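Local structure of proline dehydrogenase (Bradyrhizobium japonicum USDA 110, 3HAZ) at residues E357-D361 / S516-E520; F617-Y621 / A968-L974. The protein probably oxidises proline to glutamate in two steps, joining an FAD-dependent proline dehydrogenase and an NAD-dependent aldehyde dehydrogenase in one chain. All coordinates share one frame; numbering follows the deposited sequence.

In the fold
Contact 1 and contact 2 follow one another along the chain, and their centres lie about 21 Å apart. Contact 1 is partly buried and joins two loops: 357-361, in the proline dehydrogenase part of the chain, and 516-520, which runs toward helix 524-536. Backbone groups, a salt bridge, a water and a glycerol do most of its work. Contact 2 is the more buried; it sets helix 604-629 against the loop 968-974 inside the aldehyde dehydrogenase part, close to NAD, with aromatic rings brought up to a glycine-rich backbone and one hydrogen bond from that backbone to a tyrosine hydroxyl. The two meet where Arg-619 packs on Ser-516.

Contact 1: E357-D361 / S516-E520; sequences ERGLD and SRGVE. With GOL (glycerol), chain L.
Gly-359 and Gly-518 meet backbone to backbone, their CA atoms 4.6 Å apart, and the N-H of Gly-518 gives a nearly straight hydrogen bond to the carbonyl O of Gly-359 (N to O 2.8 Å), approaching from above the carbonyl plane. The CA of Gly-518 also makes a CA-H...O contact with the O of Arg-358, the residue before Gly-359, at 3.1 Å. A side chain on Gly-518 would run into that same oxygen, and one on Gly-359 would strike the O of Ser-516, so glycine suits both places. A water extends the backbone pairing, donating to the O of Arg-358 and accepting from the N of Val-519.

Gly-359, with positive phi, closes helix 348-357 in a Schellman motif; the contact thus joins the C-terminal end of a helix of the proline dehydrogenase barrel to the loop leading into helix 524-536.

The extended chain of Arg-358 carries NH1 to OE1 of Glu-520 (3.0 Å), which lies in the guanidinium plane and uses its syn lone pair, although the carboxylate is turned 52° from that plane. Glu-520 starts with CG opposite its backbone N (chi1 179°), then bends at chi2 (50°), which turns the carboxylate toward Arg-358. Asp-285 forms a second salt bridge with the same NH1, while OE2 of Glu-520 accepts from the N of Gly-522.

Leu-360 crosses Glu-520, with both methyls near CB of Glu-520; CD1 also meets OE1, and CD2 lies 3.6 Å from the N of Glu-520. The loop residue Tyr-14 packs on Leu-360 and Glu-520.

Glycerol, probably from the crystallisation liquor, spans the loops. Its O3 accepts from the N of Glu-520 (2.7 Å), its O2 from the N of Asp-361 (3.0 Å), and its O1 donates to OD1 of Asp-361 (2.7 Å).

Contact 2: F617-Y621 / A968-L974; sequences FCRYY and AGGPHYL
Phe-617 and Gly-969 lie where the helical segment 617-621 and the loop 968-974 approach, their CA atoms 6.6 Å apart; Tyr-621 and Leu-974 mark a second approach. The loop folds through a type I turn from Gly-970 to Tyr-973, and Gly-969 has positive phi, a conformation that glycine adopts readily.

The hydroxyl of Tyr-621 accepts the N-H of Gly-969 (N to OH 2.8 Å, 149° at the hydrogen). Its ring lies nearly parallel to that of Tyr-973, planes 14° apart, but the two are slid so far that they barely overlap, and CZ of Tyr-621 rests 3.5 Å from CD2 of Tyr-973. Nearer the backbone end of the Tyr-621 ring, its CD1 meets CD2 of Leu-974, whose other methyl, CD1, packs on the O of Tyr-621. Replacing Tyr-621 by an alanine would probably leave the N-H of Gly-969 without the hydroxyl it donates to, and open a gap beside Tyr-973 and Leu-974.

Tyr-620 points toward the loop, its chi1 of 178° swinging the ring away from its own backbone N; CE2 comes 3.5 Å from the C of Gly-969 and OH lies against the peptide joining Gly-970 to Pro-971. Phe-617 presents its ring edge, CE2, to the N of Gly-969. With no side chains on Gly-969 and Gly-970, these rings can come right up to the peptide groups.

Helix 664-675 packs against Tyr-621, Tyr-973 and Leu-974. The contact sets helix 604-629 of the aldehyde dehydrogenase fold against a loop beside the bound NAD and the predicted active site: the Ala-968 side chain is about 6 Å from NAD and equally near that of Glu-760, the predicted catalytic glutamate.

Contact 1: E357-D361 / S516-E520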
ATOM      1  N   GLU A 357      34.271  -5.291   1.205  1.00 13.45           N
ATOM      2  CA  GLU A 357      35.199  -4.439   1.938  1.00 21.16           C
ATOM      3  C   GLU A 357      36.206  -3.793   0.995  1.00 22.12           C
ATOM      4  O   GLU A 357      36.556  -2.629   1.151  1.00 19.99           O
ATOM      5  CB  GLU A 357      35.956  -5.256   2.993  1.00 20.18           C
ATOM      6  CG  GLU A 357      35.117  -5.713   4.172  1.00 21.57           C
ATOM      7  CD  GLU A 357      35.889  -6.648   5.100  1.00 28.90           C
ATOM      8  OE1 GLU A 357      36.796  -7.359   4.614  1.00 23.74           O
ATOM      9  OE2 GLU A 357      35.590  -6.673   6.312  1.00 28.76           O
ATOM     10  N   ARG A 358      36.671  -4.566   0.018  1.00 21.30           N
ATOM     11  CA  ARG A 358      37.747  -4.131  -0.868  1.00 18.27           C
ATOM     12  C   ARG A 358      37.237  -3.362  -2.078  1.00 18.71           C
ATOM     13  O   ARG A 358      38.021  -2.954  -2.936  1.00 24.14           O
ATOM     14  CB  ARG A 358      38.573  -5.339  -1.317  1.00 16.56           C
ATOM     15  CG  ARG A 358      39.411  -5.940  -0.181  1.00 20.45           C
ATOM     16  CD  ARG A 358      39.894  -7.353  -0.490  1.00 24.83           C
ATOM     17  NE  ARG A 358      40.425  -8.008   0.707  1.00 26.34           N
ATOM     18  CZ  ARG A 358      41.140  -9.131   0.694  1.00 27.85           C
ATOM     19  NH1 ARG A 358      41.412  -9.735  -0.456  1.00 19.24           N
ATOM     20  NH2 ARG A 358      41.582  -9.653   1.835  1.00 22.07           N
ATOM     21  N   GLY A 359      35.923  -3.168  -2.141  1.00 19.56           N
ATOM     22  CA  GLY A 359      35.304  -2.430  -3.232  1.00 21.43           C
ATOM     23  C   GLY A 359      35.701  -2.955  -4.597  1.00 23.61           C
ATOM     24  O   GLY A 359      36.076  -2.184  -5.481  1.00 20.94           O
ATOM     25  N   LEU A 360      35.640  -4.274  -4.765  1.00 25.45           N
ATOM     26  CA  LEU A 360      36.035  -4.908  -6.021  1.00 21.40           C
ATOM     27  C   LEU A 360      34.956  -4.728  -7.079  1.00 21.30           C
ATOM     28  O   LEU A 360      33.818  -4.377  -6.760  1.00 24.05           O
ATOM     29  CB  LEU A 360      36.317  -6.403  -5.807  1.00 16.40           C
ATOM     30  CG  LEU A 360      37.411  -6.704  -4.787  1.00 19.11           C
ATOM     31  CD1 LEU A 360      37.838  -8.166  -4.875  1.00 20.25           C
ATOM     32  CD2 LEU A 360      38.609  -5.774  -5.004  1.00 21.46           C
ATOM     33  N   ASP A 361      35.301  -4.983  -8.337  1.00 21.26           N
ATOM     34  CA  ASP A 361      34.324  -4.811  -9.412  1.00 27.33           C
ATOM     35  C   ASP A 361      33.361  -5.996  -9.538  1.00 31.74           C
ATOM     36  O   ASP A 361      32.523  -6.030 -10.434  1.00 33.36           O
ATOM     37  CB  ASP A 361      35.002  -4.486 -10.751  1.00 33.92           C
ATOM     38  CG  ASP A 361      35.797  -5.649 -11.315  1.00 45.25           C
ATOM     39  OD1 ASP A 361      35.640  -6.788 -10.829  1.00 48.12           O
ATOM     40  OD2 ASP A 361      36.584  -5.417 -12.259  1.00 50.23           O
ATOM     41  N   SER A 516      33.285   3.856  -3.414  1.00 23.46           N
ATOM     42  CA  SER A 516      34.555   4.044  -4.108  1.00 23.18           C
ATOM     43  C   SER A 516      35.093   2.692  -4.577  1.00 26.15           C
ATOM     44  O   SER A 516      34.712   1.649  -4.043  1.00 23.20           O
ATOM     45  CB  SER A 516      35.570   4.736  -3.199  1.00 23.91           C
ATOM     46  OG  SER A 516      35.591   4.146  -1.913  1.00 22.18           O
ATOM     47  N   ARG A 517      35.973   2.711  -5.569  1.00 24.68           N
ATOM     48  CA  ARG A 517      36.543   1.478  -6.106  1.00 24.48           C
ATOM     49  C   ARG A 517      37.861   1.118  -5.440  1.00 22.96           C
ATOM     50  O   ARG A 517      38.675   1.992  -5.146  1.00 22.74           O
ATOM     51  CB  ARG A 517      36.771   1.598  -7.612  1.00 27.34           C
ATOM     52  CG  ARG A 517      35.506   1.557  -8.449  1.00 40.07           C
ATOM     53  CD  ARG A 517      35.874   1.518  -9.926  1.00 56.83           C
ATOM     54  NE  ARG A 517      36.934   0.544 -10.184  1.00 68.01           N
ATOM     55  CZ  ARG A 517      37.772   0.598 -11.216  1.00 74.22           C
ATOM     56  NH1 ARG A 517      38.704  -0.337 -11.363  1.00 77.73           N
ATOM     57  NH2 ARG A 517      37.688   1.588 -12.096  1.00 72.95           N
ATOM     58  N   GLY A 518      38.068  -0.179  -5.221  1.00 19.17           N
ATOM     59  CA  GLY A 518      39.319  -0.682  -4.682  1.00 20.40           C
ATOM     60  C   GLY A 518      40.039  -1.547  -5.700  1.00 26.65           C
ATOM     61  O   GLY A 518      39.699  -1.537  -6.880  1.00 27.96           O
ATOM     62  N   VAL A 519      41.029  -2.302  -5.238  1.00 18.19           N
ATOM     63  CA  VAL A 519      41.829  -3.152  -6.107  1.00 17.53           C
ATOM     64  C   VAL A 519      42.111  -4.458  -5.380  1.00 23.32           C
ATOM     65  O   VAL A 519      42.409  -4.446  -4.186  1.00 26.22           O
ATOM     66  CB  VAL A 519      43.174  -2.463  -6.477  1.00 19.60           C
ATOM     67  CG1 VAL A 519      44.040  -3.371  -7.339  1.00 20.14           C
ATOM     68  CG2 VAL A 519      42.916  -1.123  -7.185  1.00 21.79           C
ATOM     69  N   GLU A 520      42.000  -5.580  -6.086  1.00 18.45           N
ATOM     70  CA  GLU A 520      42.378  -6.872  -5.520  1.00 18.89           C
ATOM     71  C   GLU A 520      43.856  -7.146  -5.776  1.00 24.32           C
ATOM     72  O   GLU A 520      44.257  -7.426  -6.910  1.00 24.12           O
ATOM     73  CB  GLU A 520      41.521  -8.004  -6.092  1.00 22.61           C
ATOM     74  CG  GLU A 520      41.897  -9.387  -5.558  1.00 26.86           C
ATOM     75  CD  GLU A 520      42.000  -9.415  -4.039  1.00 26.91           C
ATOM     76  OE1 GLU A 520      40.946  -9.326  -3.374  1.00 24.73           O
ATOM     77  OE2 GLU A 520      43.133  -9.531  -3.508  1.00 19.23           O
TER
HETATM   78  C1  GOL L1007      38.405  -7.639  -9.858  1.00 40.35           C
HETATM   79  O1  GOL L1007      37.307  -8.206  -9.182  1.00 41.64           O
HETATM   80  C2  GOL L1007      39.002  -6.547  -8.978  1.00 34.61           C
HETATM   81  O2  GOL L1007      38.219  -5.380  -9.099  1.00 35.06           O
HETATM   82  C3  GOL L1007      40.430  -6.267  -9.433  1.00 26.53           C
HETATM   83  O3  GOL L1007      40.997  -5.286  -8.597  1.00 25.68           O
HETATM   84  O   HOH W   1      40.857  -2.381  -2.375  1.00 25.65           O

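Contact 2: F617-Y621 / A968-L974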
ATOM      1  N   PHE A 617      34.092  10.460   1.637  1.00 19.98           N
ATOM      2  CA  PHE A 617      33.702  11.652   2.382  1.00 23.04           C
ATOM      3  C   PHE A 617      32.870  12.583   1.496  1.00 24.41           C
ATOM      4  O   PHE A 617      31.824  13.076   1.909  1.00 19.48           O
ATOM      5  CB  PHE A 617      34.919  12.411   2.904  1.00 18.85           C
ATOM      6  CG  PHE A 617      35.361  11.994   4.282  1.00 22.37           C
ATOM      7  CD1 PHE A 617      36.686  11.662   4.525  1.00 17.47           C
ATOM      8  CD2 PHE A 617      34.462  11.952   5.331  1.00 16.69           C
ATOM      9  CE1 PHE A 617      37.100  11.285   5.785  1.00 26.26           C
ATOM     10  CE2 PHE A 617      34.869  11.570   6.590  1.00 22.75           C
ATOM     11  CZ  PHE A 617      36.189  11.240   6.821  1.00 29.63           C
ATOM     12  N   CYS A 618      33.343  12.814   0.274  1.00 24.60           N
ATOM     13  CA  CYS A 618      32.663  13.713  -0.654  1.00 25.87           C
ATOM     14  C   CYS A 618      31.242  13.244  -0.968  1.00 27.06           C
ATOM     15  O   CYS A 618      30.292  14.032  -0.923  1.00 25.18           O
ATOM     16  CB  CYS A 618      33.464  13.861  -1.949  1.00 22.95           C
ATOM     17  SG  CYS A 618      35.074  14.663  -1.757  1.00 25.54           S
ATOM     18  N   ARG A 619      31.097  11.964  -1.288  1.00 21.28           N
ATOM     19  CA  ARG A 619      29.792  11.440  -1.681  1.00 22.23           C
ATOM     20  C   ARG A 619      28.838  11.367  -0.496  1.00 17.57           C
ATOM     21  O   ARG A 619      27.658  11.658  -0.625  1.00 25.74           O
ATOM     22  CB  ARG A 619      29.931  10.073  -2.355  1.00 21.42           C
ATOM     23  CG  ARG A 619      30.761  10.102  -3.629  1.00 22.91           C
ATOM     24  CD  ARG A 619      30.499   8.897  -4.519  1.00 21.98           C
ATOM     25  NE  ARG A 619      31.306   8.966  -5.736  1.00 25.87           N
ATOM     26  CZ  ARG A 619      32.482   8.364  -5.886  1.00 32.01           C
ATOM     27  NH1 ARG A 619      32.982   7.631  -4.898  1.00 32.11           N
ATOM     28  NH2 ARG A 619      33.155   8.492  -7.022  1.00 27.45           N
ATOM     29  N   TYR A 620      29.361  10.992   0.664  1.00 21.15           N
ATOM     30  CA  TYR A 620      28.544  10.881   1.861  1.00 17.14           C
ATOM     31  C   TYR A 620      28.073  12.248   2.371  1.00 25.16           C
ATOM     32  O   TYR A 620      26.892  12.433   2.673  1.00 21.85           O
ATOM     33  CB  TYR A 620      29.296  10.134   2.966  1.00 23.23           C
ATOM     34  CG  TYR A 620      28.500  10.038   4.248  1.00 19.65           C
ATOM     35  CD1 TYR A 620      27.413   9.174   4.353  1.00 19.49           C
ATOM     36  CD2 TYR A 620      28.817  10.827   5.341  1.00 16.24           C
ATOM     37  CE1 TYR A 620      26.674   9.092   5.530  1.00 16.50           C
ATOM     38  CE2 TYR A 620      28.084  10.754   6.515  1.00 19.76           C
ATOM     39  CZ  TYR A 620      27.016   9.888   6.602  1.00 17.62           C
ATOM     40  OH  TYR A 620      26.296   9.831   7.771  1.00 25.43           O
ATOM     41  N   TYR A 621      28.989  13.207   2.469  1.00 20.49           N
ATOM     42  CA  TYR A 621      28.572  14.550   2.859  1.00 24.25           C
ATOM     43  C   TYR A 621      27.645  15.172   1.809  1.00 23.96           C
ATOM     44  O   TYR A 621      26.732  15.936   2.142  1.00 21.93           O
ATOM     45  CB  TYR A 621      29.775  15.454   3.160  1.00 20.06           C
ATOM     46  CG  TYR A 621      30.543  15.015   4.388  1.00 22.56           C
ATOM     47  CD1 TYR A 621      29.889  14.395   5.448  1.00 16.51           C
ATOM     48  CD2 TYR A 621      31.913  15.229   4.492  1.00 17.73           C
ATOM     49  CE1 TYR A 621      30.584  13.979   6.573  1.00 18.25           C
ATOM     50  CE2 TYR A 621      32.614  14.823   5.615  1.00 22.10           C
ATOM     51  CZ  TYR A 621      31.944  14.196   6.652  1.00 17.96           C
ATOM     52  OH  TYR A 621      32.633  13.788   7.772  1.00 17.21           O
ATOM     53  N   ALA A 968      32.858  12.479  12.643  1.00 21.07           N
ATOM     54  CA  ALA A 968      33.092  12.558  11.206  1.00 20.99           C
ATOM     55  C   ALA A 968      32.531  11.318  10.508  1.00 25.89           C
ATOM     56  O   ALA A 968      32.586  10.211  11.050  1.00 20.01           O
ATOM     57  CB  ALA A 968      34.591  12.687  10.926  1.00 21.44           C
ATOM     58  N   GLY A 969      31.988  11.508   9.311  1.00 24.69           N
ATOM     59  CA  GLY A 969      31.464  10.409   8.517  1.00 18.13           C
ATOM     60  C   GLY A 969      30.231   9.764   9.122  1.00 25.32           C
ATOM     61  O   GLY A 969      29.951   8.588   8.876  1.00 21.54           O
ATOM     62  N   GLY A 970      29.504  10.533   9.930  1.00 21.39           N
ATOM     63  CA  GLY A 970      28.258  10.072  10.523  1.00 17.78           C
ATOM     64  C   GLY A 970      27.148  11.099  10.328  1.00 24.61           C
ATOM     65  O   GLY A 970      27.391  12.203   9.837  1.00 17.96           O
ATOM     66  N   PRO A 971      25.920  10.747  10.723  1.00 22.00           N
ATOM     67  CA  PRO A 971      24.740  11.561  10.412  1.00 23.06           C
ATOM     68  C   PRO A 971      24.580  12.817  11.267  1.00 24.93           C
ATOM     69  O   PRO A 971      23.665  13.592  11.002  1.00 22.25           O
ATOM     70  CB  PRO A 971      23.573  10.600  10.670  1.00 24.45           C
ATOM     71  CG  PRO A 971      24.093   9.631  11.679  1.00 19.85           C
ATOM     72  CD  PRO A 971      25.580   9.505  11.434  1.00 20.19           C
ATOM     73  N   HIS A 972      25.444  13.027  12.256  1.00 20.45           N
ATOM     74  CA  HIS A 972      25.310  14.200  13.121  1.00 25.09           C
ATOM     75  C   HIS A 972      26.375  15.257  12.857  1.00 21.22           C
ATOM     76  O   HIS A 972      26.465  16.245  13.581  1.00 26.00           O
ATOM     77  CB  HIS A 972      25.347  13.793  14.596  1.00 24.41           C
ATOM     78  CG  HIS A 972      24.283  12.813  14.970  1.00 36.84           C
ATOM     79  ND1 HIS A 972      22.979  13.188  15.206  1.00 38.36           N
ATOM     80  CD2 HIS A 972      24.326  11.470  15.135  1.00 38.24           C
ATOM     81  CE1 HIS A 972      22.263  12.118  15.502  1.00 46.17           C
ATOM     82  NE2 HIS A 972      23.057  11.062  15.465  1.00 44.19           N
ATOM     83  N   TYR A 973      27.170  15.051  11.813  1.00 20.27           N
ATOM     84  CA  TYR A 973      28.334  15.899  11.550  1.00 23.60           C
ATOM     85  C   TYR A 973      28.001  17.257  10.928  1.00 19.94           C
ATOM     86  O   TYR A 973      28.430  18.301  11.430  1.00 19.16           O
ATOM     87  CB  TYR A 973      29.305  15.151  10.640  1.00 18.73           C
ATOM     88  CG  TYR A 973      30.722  15.683  10.613  1.00 22.75           C
ATOM     89  CD1 TYR A 973      31.520  15.656  11.754  1.00 18.08           C
ATOM     90  CD2 TYR A 973      31.277  16.167   9.433  1.00 21.86           C
ATOM     91  CE1 TYR A 973      32.829  16.119  11.724  1.00 21.41           C
ATOM     92  CE2 TYR A 973      32.580  16.630   9.391  1.00 22.39           C
ATOM     93  CZ  TYR A 973      33.350  16.604  10.537  1.00 25.67           C
ATOM     94  OH  TYR A 973      34.642  17.062  10.489  1.00 24.76           O
ATOM     95  N   LEU A 974      27.252  17.240   9.829  1.00 17.17           N
ATOM     96  CA  LEU A 974      27.023  18.447   9.041  1.00 17.63           C
ATOM     97  C   LEU A 974      26.295  19.548   9.809  1.00 23.85           C
ATOM     98  O   LEU A 974      26.612  20.728   9.661  1.00 26.81           O
ATOM     99  CB  LEU A 974      26.278  18.119   7.743  1.00 19.24           C
ATOM    100  CG  LEU A 974      27.078  17.297   6.723  1.00 24.41           C
ATOM    101  CD1 LEU A 974      26.342  17.179   5.396  1.00 17.17           C
ATOM    102  CD2 LEU A 974      28.461  17.891   6.511  1.00 28.73           C
TER